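Local coordinates for putative methyl-accepting chemotaxis signal transduction protein (Campylobacter jejuni, PDB 6W3S), which probably serves as the ligand-sensing region of a chemotaxis receptor, with a Cache-type domain that holds a leucine molecule here, at residues Ser38-Leu43 against Gly155-Asp160; Asn77-Tyr82 against Thr134-Tyr139; Thr177-Gln182 against Tyr236-Thr241. All coordinates share one frame; numbering follows the deposited sequence.

Interaction 1. Residues Ser38-Leu43 against Gly155-Asp160; sequences SFTRAL and GVLGVD. With LEU (leucine), chain C.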
loop_
_atom_site.group_PDB
_atom_site.type_symbol
_atom_site.label_atom_id
_atom_site.label_comp_id
_atom_site.label_asym_id
_atom_site.label_seq_id
_atom_site.Cartn_x
_atom_site.Cartn_y
_atom_site.Cartn_z
ATOM N N SER A 38 10.128 6.903 -0.573
ATOM C CA SER A 38 11.410 7.451 -0.948
ATOM C C SER A 38 11.375 8.010 -2.369
ATOM O O SER A 38 11.907 9.094 -2.677
ATOM C CB SER A 38 12.475 6.388 -0.794
ATOM O OG SER A 38 12.698 6.060 0.582
ATOM N N PHE A 39 10.785 7.232 -3.280
ATOM C CA PHE A 39 10.645 7.636 -4.677
ATOM C C PHE A 39 9.904 8.984 -4.780
ATOM O O PHE A 39 10.338 9.872 -5.504
ATOM C CB PHE A 39 9.903 6.501 -5.407
ATOM C CG PHE A 39 9.454 6.852 -6.802
ATOM C CD1 PHE A 39 8.168 7.356 -7.037
ATOM C CD2 PHE A 39 10.230 6.514 -7.902
ATOM C CE1 PHE A 39 7.765 7.621 -8.320
ATOM C CE2 PHE A 39 9.801 6.772 -9.185
ATOM C CZ PHE A 39 8.545 7.268 -9.405
ATOM N N THR A 40 8.780 9.067 -4.070
ATOM C CA THR A 40 7.959 10.276 -4.126
ATOM C C THR A 40 8.757 11.492 -3.591
ATOM O O THR A 40 8.682 12.604 -4.136
ATOM C CB THR A 40 6.668 10.016 -3.335
ATOM O OG1 THR A 40 5.982 8.913 -3.926
ATOM C CG2 THR A 40 5.790 11.226 -3.336
ATOM N N ARG A 41 9.499 11.269 -2.503
ATOM C CA ARG A 41 10.330 12.314 -1.930
ATOM C C ARG A 41 11.414 12.792 -2.908
ATOM O O ARG A 41 11.710 13.996 -2.993
ATOM C CB ARG A 41 10.915 11.802 -0.618
ATOM C CG ARG A 41 11.885 12.742 0.056
ATOM C CD ARG A 41 11.916 12.455 1.541
ATOM N NE ARG A 41 10.736 13.051 2.171
ATOM C CZ ARG A 41 9.741 12.402 2.776
ATOM N NH1 ARG A 41 9.814 11.087 3.054
ATOM N NH2 ARG A 41 8.661 13.087 3.154
ATOM N N ALA A 42 12.037 11.861 -3.603
ATOM C CA ALA A 42 13.073 12.209 -4.577
ATOM C C ALA A 42 12.486 13.052 -5.706
ATOM O O ALA A 42 13.079 14.030 -6.152
ATOM C CB ALA A 42 13.741 10.956 -5.108
ATOM N N LEU A 43 11.291 12.682 -6.135
ATOM C CA LEU A 43 10.629 13.391 -7.221
ATOM C C LEU A 43 10.253 14.810 -6.738
ATOM O O LEU A 43 10.440 15.776 -7.480
ATOM C CB LEU A 43 9.417 12.558 -7.665
ATOM C CG LEU A 43 8.566 13.144 -8.791
ATOM C CD1 LEU A 43 9.387 13.585 -9.955
ATOM C CD2 LEU A 43 7.611 12.062 -9.275
ATOM N N GLY A 155 2.311 22.637 -6.436
ATOM C CA GLY A 155 1.176 21.805 -6.672
ATOM C C GLY A 155 1.286 20.532 -5.853
ATOM O O GLY A 155 2.155 20.432 -5.002
ATOM N N VAL A 156 0.359 19.611 -6.115
ATOM C CA VAL A 156 0.321 18.355 -5.416
ATOM C C VAL A 156 0.778 17.227 -6.357
ATOM O O VAL A 156 0.180 16.958 -7.403
ATOM C CB VAL A 156 -1.089 18.000 -4.852
ATOM C CG1 VAL A 156 -1.037 16.610 -4.231
ATOM C CG2 VAL A 156 -1.539 19.065 -3.863
ATOM N N LEU A 157 1.909 16.605 -6.001
ATOM C CA LEU A 157 2.461 15.452 -6.723
ATOM C C LEU A 157 1.611 14.225 -6.364
ATOM O O LEU A 157 1.335 13.999 -5.185
ATOM C CB LEU A 157 3.911 15.254 -6.289
ATOM C CG LEU A 157 4.645 14.072 -6.883
ATOM C CD1 LEU A 157 4.834 14.220 -8.374
ATOM C CD2 LEU A 157 5.989 13.927 -6.164
ATOM N N GLY A 158 1.346 13.380 -7.353
ATOM C CA GLY A 158 0.761 12.079 -7.113
ATOM C C GLY A 158 1.456 11.000 -7.893
ATOM O O GLY A 158 1.875 11.192 -9.035
ATOM N N VAL A 159 1.569 9.844 -7.247
ATOM C CA VAL A 159 2.190 8.652 -7.813
ATOM C C VAL A 159 1.240 7.483 -7.569
ATOM O O VAL A 159 0.890 7.182 -6.430
ATOM C CB VAL A 159 3.561 8.379 -7.122
ATOM C CG1 VAL A 159 4.149 7.040 -7.627
ATOM C CG2 VAL A 159 4.535 9.495 -7.367
ATOM N N ASP A 160 0.789 6.849 -8.670
ATOM C CA ASP A 160 -0.128 5.726 -8.578
ATOM C C ASP A 160 0.625 4.427 -8.844
ATOM O O ASP A 160 1.178 4.222 -9.933
ATOM C CB ASP A 160 -1.235 5.823 -9.632
ATOM C CG ASP A 160 -2.179 6.983 -9.469
ATOM O OD1 ASP A 160 -2.207 7.644 -8.404
ATOM O OD2 ASP A 160 -2.952 7.215 -10.436
HETATM N N LEU C . -5.504 8.130 -9.823
HETATM C CA LEU C . -5.858 9.576 -9.783
HETATM C C LEU C . -7.364 9.623 -9.498
HETATM O O LEU C . -8.116 8.747 -9.969
HETATM C CB LEU C . -5.480 10.213 -11.111
HETATM C CG LEU C . -5.549 11.757 -11.206
HETATM C CD1 LEU C . -4.611 12.253 -12.304
HETATM C CD2 LEU C . -6.988 12.210 -11.505
HETATM O OXT LEU C . -7.822 10.589 -8.853
#

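Interaction 2. Residues Asn77-Tyr82 against Thr134-Tyr139; sequences NALNVY and TVLKQY. With LEU (leucine), chain C.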
loop_
_atom_site.group_PDB
_atom_site.type_symbol
_atom_site.label_atom_id
_atom_site.label_comp_id
_atom_site.label_asym_id
_atom_site.label_seq_id
_atom_site.Cartn_x
_atom_site.Cartn_y
_atom_site.Cartn_z
ATOM N N ASN A 77 8.105 1.793 -13.001
ATOM C CA ASN A 77 6.925 1.207 -13.656
ATOM C C ASN A 77 5.653 1.572 -12.876
ATOM O O ASN A 77 4.766 0.750 -12.625
ATOM C CB ASN A 77 7.056 -0.304 -13.845
ATOM C CG ASN A 77 5.969 -0.864 -14.715
ATOM O OD1 ASN A 77 5.544 -0.207 -15.657
ATOM N ND2 ASN A 77 5.572 -2.123 -14.472
ATOM N N ALA A 78 5.534 2.853 -12.531
ATOM C CA ALA A 78 4.277 3.332 -11.962
ATOM C C ALA A 78 3.203 3.425 -13.046
ATOM O O ALA A 78 3.495 3.440 -14.223
ATOM C CB ALA A 78 4.466 4.701 -11.332
ATOM N N LEU A 79 1.951 3.451 -12.633
ATOM C CA LEU A 79 0.830 3.547 -13.555
ATOM C C LEU A 79 0.649 4.989 -14.046
ATOM O O LEU A 79 0.525 5.216 -15.237
ATOM C CB LEU A 79 -0.440 3.040 -12.886
ATOM C CG LEU A 79 -1.531 2.799 -13.916
ATOM C CD1 LEU A 79 -1.208 1.647 -14.898
ATOM C CD2 LEU A 79 -2.848 2.513 -13.211
ATOM N N ASN A 80 0.685 5.954 -13.122
ATOM C CA ASN A 80 0.523 7.372 -13.438
ATOM C C ASN A 80 1.414 8.139 -12.479
ATOM O O ASN A 80 1.558 7.745 -11.306
ATOM C CB ASN A 80 -0.886 7.875 -13.184
ATOM C CG ASN A 80 -1.913 7.159 -14.020
ATOM O OD1 ASN A 80 -1.916 7.268 -15.249
ATOM N ND2 ASN A 80 -2.875 6.535 -13.336
ATOM N N VAL A 81 1.999 9.235 -12.975
ATOM C CA VAL A 81 2.718 10.174 -12.123
ATOM C C VAL A 81 2.277 11.564 -12.600
ATOM O O VAL A 81 2.264 11.818 -13.799
ATOM C CB VAL A 81 4.249 9.988 -12.211
ATOM C CG1 VAL A 81 4.996 11.056 -11.428
ATOM C CG2 VAL A 81 4.706 8.582 -11.833
ATOM N N TYR A 82 1.968 12.460 -11.658
ATOM C CA TYR A 82 1.276 13.675 -12.054
ATOM C C TYR A 82 1.495 14.793 -11.037
ATOM O O TYR A 82 1.807 14.547 -9.874
ATOM C CB TYR A 82 -0.257 13.393 -12.284
ATOM C CG TYR A 82 -0.944 12.567 -11.203
ATOM C CD1 TYR A 82 -0.967 11.172 -11.309
ATOM C CD2 TYR A 82 -1.559 13.133 -10.101
ATOM C CE1 TYR A 82 -1.587 10.388 -10.352
ATOM C CE2 TYR A 82 -2.185 12.375 -9.129
ATOM C CZ TYR A 82 -2.216 10.979 -9.276
ATOM O OH TYR A 82 -2.867 10.244 -8.322
ATOM N N THR A 134 -9.152 6.793 -12.063
ATOM C CA THR A 134 -10.017 7.295 -13.115
ATOM C C THR A 134 -9.373 7.357 -14.511
ATOM O O THR A 134 -10.086 7.364 -15.541
ATOM C CB THR A 134 -10.626 8.642 -12.708
ATOM O OG1 THR A 134 -9.642 9.654 -12.546
ATOM C CG2 THR A 134 -11.418 8.530 -11.491
ATOM N N VAL A 135 -8.040 7.382 -14.561
ATOM C CA VAL A 135 -7.361 7.511 -15.850
ATOM C C VAL A 135 -7.293 6.173 -16.601
ATOM O O VAL A 135 -7.746 6.027 -17.734
ATOM C CB VAL A 135 -5.953 8.140 -15.682
ATOM C CG1 VAL A 135 -5.230 8.206 -17.023
ATOM C CG2 VAL A 135 -6.044 9.532 -15.064
ATOM N N LEU A 136 -6.749 5.178 -15.924
ATOM C CA LEU A 136 -6.504 3.891 -16.539
ATOM C C LEU A 136 -7.371 2.768 -15.987
ATOM O O LEU A 136 -7.255 1.624 -16.421
ATOM C CB LEU A 136 -5.021 3.532 -16.525
ATOM C CG LEU A 136 -4.116 4.387 -17.430
ATOM C CD1 LEU A 136 -2.622 4.193 -17.212
ATOM C CD2 LEU A 136 -4.389 4.137 -18.899
ATOM N N LYS A 137 -8.211 3.067 -15.003
ATOM C CA LYS A 137 -9.240 2.117 -14.587
ATOM C C LYS A 137 -8.600 0.821 -14.051
ATOM O O LYS A 137 -9.015 -0.306 -14.339
ATOM C CB LYS A 137 -10.243 1.843 -15.701
ATOM C CG LYS A 137 -10.900 3.086 -16.279
ATOM C CD LYS A 137 -11.724 3.823 -15.247
ATOM C CE LYS A 137 -12.533 4.919 -15.929
ATOM N NZ LYS A 137 -13.340 5.632 -14.898
ATOM N N GLN A 138 -7.531 1.014 -13.282
ATOM C CA GLN A 138 -6.929 -0.049 -12.463
ATOM C C GLN A 138 -6.936 0.374 -11.007
ATOM O O GLN A 138 -6.912 1.565 -10.708
ATOM C CB GLN A 138 -5.489 -0.316 -12.896
ATOM C CG GLN A 138 -5.414 -0.856 -14.308
ATOM C CD GLN A 138 -4.012 -1.208 -14.720
ATOM O OE1 GLN A 138 -3.225 -1.690 -13.909
ATOM N NE2 GLN A 138 -3.684 -0.936 -15.974
ATOM N N TYR A 139 -6.952 -0.592 -10.096
ATOM C CA TYR A 139 -6.887 -0.288 -8.675
ATOM C C TYR A 139 -5.445 0.110 -8.338
ATOM O O TYR A 139 -4.477 -0.597 -8.707
ATOM C CB TYR A 139 -7.360 -1.471 -7.845
ATOM C CG TYR A 139 -8.838 -1.655 -7.932
ATOM C CD1 TYR A 139 -9.672 -0.944 -7.102
ATOM C CD2 TYR A 139 -9.409 -2.472 -8.905
ATOM C CE1 TYR A 139 -11.045 -1.018 -7.237
ATOM C CE2 TYR A 139 -10.778 -2.542 -9.060
ATOM C CZ TYR A 139 -11.591 -1.832 -8.234
ATOM O OH TYR A 139 -12.954 -1.893 -8.445
HETATM N N LEU C . -5.504 8.130 -9.823
HETATM C CA LEU C . -5.858 9.576 -9.783
HETATM C C LEU C . -7.364 9.623 -9.498
HETATM O O LEU C . -8.116 8.747 -9.969
HETATM C CB LEU C . -5.480 10.213 -11.111
HETATM C CG LEU C . -5.549 11.757 -11.206
HETATM C CD1 LEU C . -4.611 12.253 -12.304
HETATM C CD2 LEU C . -6.988 12.210 -11.505
HETATM O OXT LEU C . -7.822 10.589 -8.853
#

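Interaction 3. Residues Thr177-Gln182 against Tyr236-Thr241; sequences TFLFDQ and YTACIT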
loop_
_atom_site.group_PDB
_atom_site.type_symbol
_atom_site.label_atom_id
_atom_site.label_comp_id
_atom_site.label_asym_id
_atom_site.label_seq_id
_atom_site.Cartn_x
_atom_site.Cartn_y
_atom_site.Cartn_z
ATOM N N THR A 177 -0.165 -16.634 5.190
ATOM C CA THR A 177 -0.313 -15.257 5.608
ATOM C C THR A 177 -1.291 -14.535 4.682
ATOM O O THR A 177 -1.500 -14.905 3.535
ATOM C CB THR A 177 1.055 -14.498 5.627
ATOM O OG1 THR A 177 1.621 -14.494 4.330
ATOM C CG2 THR A 177 1.981 -15.048 6.688
ATOM N N PHE A 178 -1.903 -13.492 5.221
ATOM C CA PHE A 178 -2.952 -12.762 4.522
ATOM C C PHE A 178 -3.090 -11.381 5.139
ATOM O O PHE A 178 -2.628 -11.151 6.239
ATOM C CB PHE A 178 -4.262 -13.541 4.408
ATOM C CG PHE A 178 -4.759 -14.153 5.683
ATOM C CD1 PHE A 178 -4.214 -15.360 6.136
ATOM C CD2 PHE A 178 -5.827 -13.591 6.379
ATOM C CE1 PHE A 178 -4.706 -15.934 7.267
ATOM C CE2 PHE A 178 -6.321 -14.197 7.524
ATOM C CZ PHE A 178 -5.777 -15.394 7.941
ATOM N N LEU A 179 -3.685 -10.473 4.376
ATOM C CA LEU A 179 -3.781 -9.083 4.743
ATOM C C LEU A 179 -5.204 -8.614 4.542
ATOM O O LEU A 179 -5.816 -8.888 3.502
ATOM C CB LEU A 179 -2.839 -8.306 3.822
ATOM C CG LEU A 179 -2.341 -6.956 4.208
ATOM C CD1 LEU A 179 -1.476 -7.121 5.444
ATOM C CD2 LEU A 179 -1.549 -6.363 3.061
ATOM N N PHE A 180 -5.742 -7.958 5.564
ATOM C CA PHE A 180 -6.987 -7.199 5.479
ATOM C C PHE A 180 -6.715 -5.712 5.303
ATOM O O PHE A 180 -5.777 -5.185 5.884
ATOM C CB PHE A 180 -7.807 -7.369 6.772
ATOM C CG PHE A 180 -8.185 -8.798 7.069
ATOM C CD1 PHE A 180 -9.337 -9.347 6.534
ATOM C CD2 PHE A 180 -7.398 -9.599 7.872
ATOM C CE1 PHE A 180 -9.700 -10.659 6.781
ATOM C CE2 PHE A 180 -7.761 -10.885 8.139
ATOM C CZ PHE A 180 -8.922 -11.419 7.627
ATOM N N ASP A 181 -7.596 -5.017 4.571
ATOM C CA ASP A 181 -7.560 -3.574 4.433
ATOM C C ASP A 181 -8.221 -2.889 5.624
ATOM O O ASP A 181 -8.589 -3.547 6.601
ATOM C CB ASP A 181 -8.165 -3.159 3.086
ATOM C CG ASP A 181 -9.675 -3.379 2.976
ATOM O OD1 ASP A 181 -10.364 -3.527 4.013
ATOM O OD2 ASP A 181 -10.149 -3.370 1.807
ATOM N N GLN A 182 -8.319 -1.558 5.565
ATOM C CA GLN A 182 -8.808 -0.757 6.695
ATOM C C GLN A 182 -10.273 -1.025 7.054
ATOM O O GLN A 182 -10.705 -0.758 8.179
ATOM C CB GLN A 182 -8.610 0.740 6.406
ATOM C CG GLN A 182 -9.523 1.275 5.319
ATOM C CD GLN A 182 -9.371 2.773 5.054
ATOM O OE1 GLN A 182 -8.379 3.407 5.445
ATOM N NE2 GLN A 182 -10.317 3.325 4.292
ATOM N N TYR A 236 -3.630 -1.716 7.622
ATOM C CA TYR A 236 -3.905 -3.094 7.296
ATOM C C TYR A 236 -3.786 -3.977 8.537
ATOM O O TYR A 236 -3.211 -3.591 9.543
ATOM C CB TYR A 236 -2.916 -3.667 6.290
ATOM C CG TYR A 236 -2.799 -3.016 4.992
ATOM C CD1 TYR A 236 -3.661 -3.319 3.960
ATOM C CD2 TYR A 236 -1.779 -2.120 4.773
ATOM C CE1 TYR A 236 -3.512 -2.756 2.713
ATOM C CE2 TYR A 236 -1.561 -1.625 3.519
ATOM C CZ TYR A 236 -2.497 -1.835 2.534
ATOM O OH TYR A 236 -2.043 -1.444 1.320
ATOM N N THR A 237 -4.377 -5.162 8.454
ATOM C CA THR A 237 -4.187 -6.185 9.479
ATOM C C THR A 237 -3.600 -7.408 8.794
ATOM O O THR A 237 -4.187 -7.913 7.826
ATOM C CB THR A 237 -5.488 -6.577 10.174
ATOM O OG1 THR A 237 -6.062 -5.421 10.776
ATOM C CG2 THR A 237 -5.216 -7.644 11.210
ATOM N N ALA A 238 -2.376 -7.788 9.200
ATOM C CA ALA A 238 -1.743 -8.990 8.683
ATOM C C ALA A 238 -1.957 -10.151 9.638
ATOM O O ALA A 238 -1.807 -9.978 10.835
ATOM C CB ALA A 238 -0.247 -8.763 8.529
ATOM N N CYS A 239 -2.239 -11.331 9.094
ATOM C CA CYS A 239 -2.491 -12.531 9.904
ATOM C C CYS A 239 -1.784 -13.729 9.313
ATOM O O CYS A 239 -1.443 -13.782 8.115
ATOM C CB CYS A 239 -4.001 -12.858 9.927
ATOM S SG CYS A 239 -5.042 -11.572 10.690
ATOM N N ILE A 240 -1.574 -14.696 10.196
ATOM C CA ILE A 240 -1.148 -16.048 9.794
ATOM C C ILE A 240 -1.954 -17.060 10.591
ATOM O O ILE A 240 -2.327 -16.769 11.741
ATOM C CB ILE A 240 0.366 -16.223 10.078
ATOM C CG1 ILE A 240 0.921 -17.494 9.419
ATOM C CG2 ILE A 240 0.666 -16.160 11.561
ATOM C CD1 ILE A 240 2.451 -17.586 9.381
ATOM N N THR A 241 -2.338 -18.161 9.949
ATOM C CA THR A 241 -2.969 -19.256 10.678
ATOM C C THR A 241 -2.412 -20.595 10.212
ATOM O O THR A 241 -1.928 -20.705 9.069
ATOM C CB THR A 241 -4.495 -19.272 10.568
ATOM O OG1 THR A 241 -4.870 -19.703 9.251
ATOM C CG2 THR A 241 -5.077 -17.917 10.852
HETATM O O HOH W 1 -7.290 -3.606 9.134
#

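Interaction 1. Residues Ser38-Leu43 against Gly155-Asp160
Leu43 and Leu157 show how a long helix seats itself on a sheet mainly through apolar side chains, with the two oxygens of Thr40 as the polar atoms among them. Leu43 CD2 comes within 3.6 Å of Leu157 CD1, while Leu157 CD2 packs beside Leu43 CG, 3.6 Å from Thr40 O. Both leucines hold CG anti to the backbone N (chi1 179° for Leu43), which extends each side chain toward the other segment. Val159 continues the packing toward Phe39: its CG1 touches Phe39 CE1 at 3.7 Å, an oblique approach to the ring, while its CG2 lies in the ring plane, at the edge. The same CG2 is 3.8 Å from Thr40 OG1, a hydroxyl bonded within its own helix to Asn36 O.

The ligand-binding carboxylate belongs to the other face of the strand. There Asp160 OD2 accepts a 2.8 Å hydrogen bond from the amino N of the bound leucine, consistent with recognition of an amino acid's ammonium group.

The helix axis runs 144° from the strand direction. Helix 58-76 flanks the contact, its Tyr72 meeting Phe39 edge-to-face, and strands 80-84 and 139-149 hold strand 152-162 between them.

Interaction 2. Residues Asn77-Tyr82 against Thr134-Tyr139
Leu79 reaches with both branches toward the loop that follows strand 126-132. Its CD1 meets Leu136 CD1 at 3.7 Å and also lies 3.7 Å from Gln138 NE2, while CD2 rests near Gln138 CB. Leu79 CG is anti to the backbone N (chi1 -166°), which carries the fork across to these partners.

Asn80 OD1 abuts Leu136 CD1 and Val135 CG1, the latter at 3.9 Å, and is buried with no hydrogen-bond partner; the ND2 end is instead fixed by Asp160 and Asp133, which settles how the amide is turned. Asp133 also receives the backbone N of Val135 and of Leu136, so one carboxylate shapes the loop and positions Asn80.

The two segments line the ligand pocket of the first PDC sensor domain, of the Cache clan. Thr134 N gives LEU O a nearly straight 3.0 Å bond (176°), binding the carboxylate end.

The ligand's side chain is packed from both segments: LEU CD1 sits 3.7 Å above the plane of the Tyr82 ring of strand 80-84, over its centre, while Val135 CG2 of the loop approaches LEU CD1 at 4.1 Å. Tyr82 OH bonds Asp160 OD1, and Trp115 meets the Tyr82 ring edge-to-face.

Interaction 3. Residues Thr177-Gln182 against Tyr236-Thr241
Thr237 O receives the shortest bond of this strand pair, 2.7 Å from Phe180 N, nearly linear at 170° and lying in the carbonyl plane; Leu179 CA adds a CA-H...O contact to the same oxygen. The reciprocal bond, Thr237 N to Phe180 O, completes one hydrogen-bonded pair of an antiparallel ladder, and Phe178 with Cys239 makes the next, Phe178 N to Cys239 O and Cys239 N to Phe178 O both measuring 2.9 Å. Beyond the ladder, a water lies within hydrogen-bonding distance of Asp181 O and Thr237 OG1, its protons unsettled.

Aromatic rings pack along the pair. On the side of Phe178 and Phe180, Cys239 CB stands over one face of the Phe178 ring, 3.9 Å from its centroid, a CH-pi contact offset toward the rim. Phe178 owes this position to a CG set between backbone N and carbonyl carbon (chi1 49°), which swings the ring over the partner strand. Cys239 SG touches Phe180 at the ring edge, 3.8 Å from CE2, and Thr241 CG2 approaches the Phe178 edge at CZ. On the side of Leu179 and Ala238, Leu179 CD1 packs on Ala238 CB, and Thr177 CG2 meets Ile240 CD1 at 3.7 Å. At the end of the ladder, Leu179 CD2 lies over a face of the Tyr236 ring, 4.1 Å from its centroid.

This is a plain antiparallel ladder, in a sheet distinct from the one carrying the leucine, with an interstrand disulfide from Cys239 to Cys230 of strand 224-233. The pair lies within a five-stranded antiparallel sheet, between strands 186-189 and 224-233. The face of Leu179, Ala238 and Ile240 packs on the long helix 4-48, whereas helix 202-211 covers Phe180, Thr237 and Cys239, so that the sheet is sandwiched between helices.

Overall arrangement
The three contacts illustrate how chemistry follows place in a fold. Interactions 1 and 2 share one sheet, through its neighbouring strands 152-162 and 80-84, and both touch the bound leucine; the backbone bond from Gly158 N to Tyr82 O and the packing of Leu43 on Val81 join them directly. Interaction 1 is buried helix-on-sheet packing, largely apolar, whereas interaction 2 is only partly buried and mixes methyl packing with the polar lining of the pocket. Interaction 3, about 27 Å from interaction 1 between centres, lies buried in the other sheet and combines backbone bonds with aromatic and apolar packing on both sides of it. Helix 4-48 supplies one side of interaction 1 and packs over one face of interaction 3.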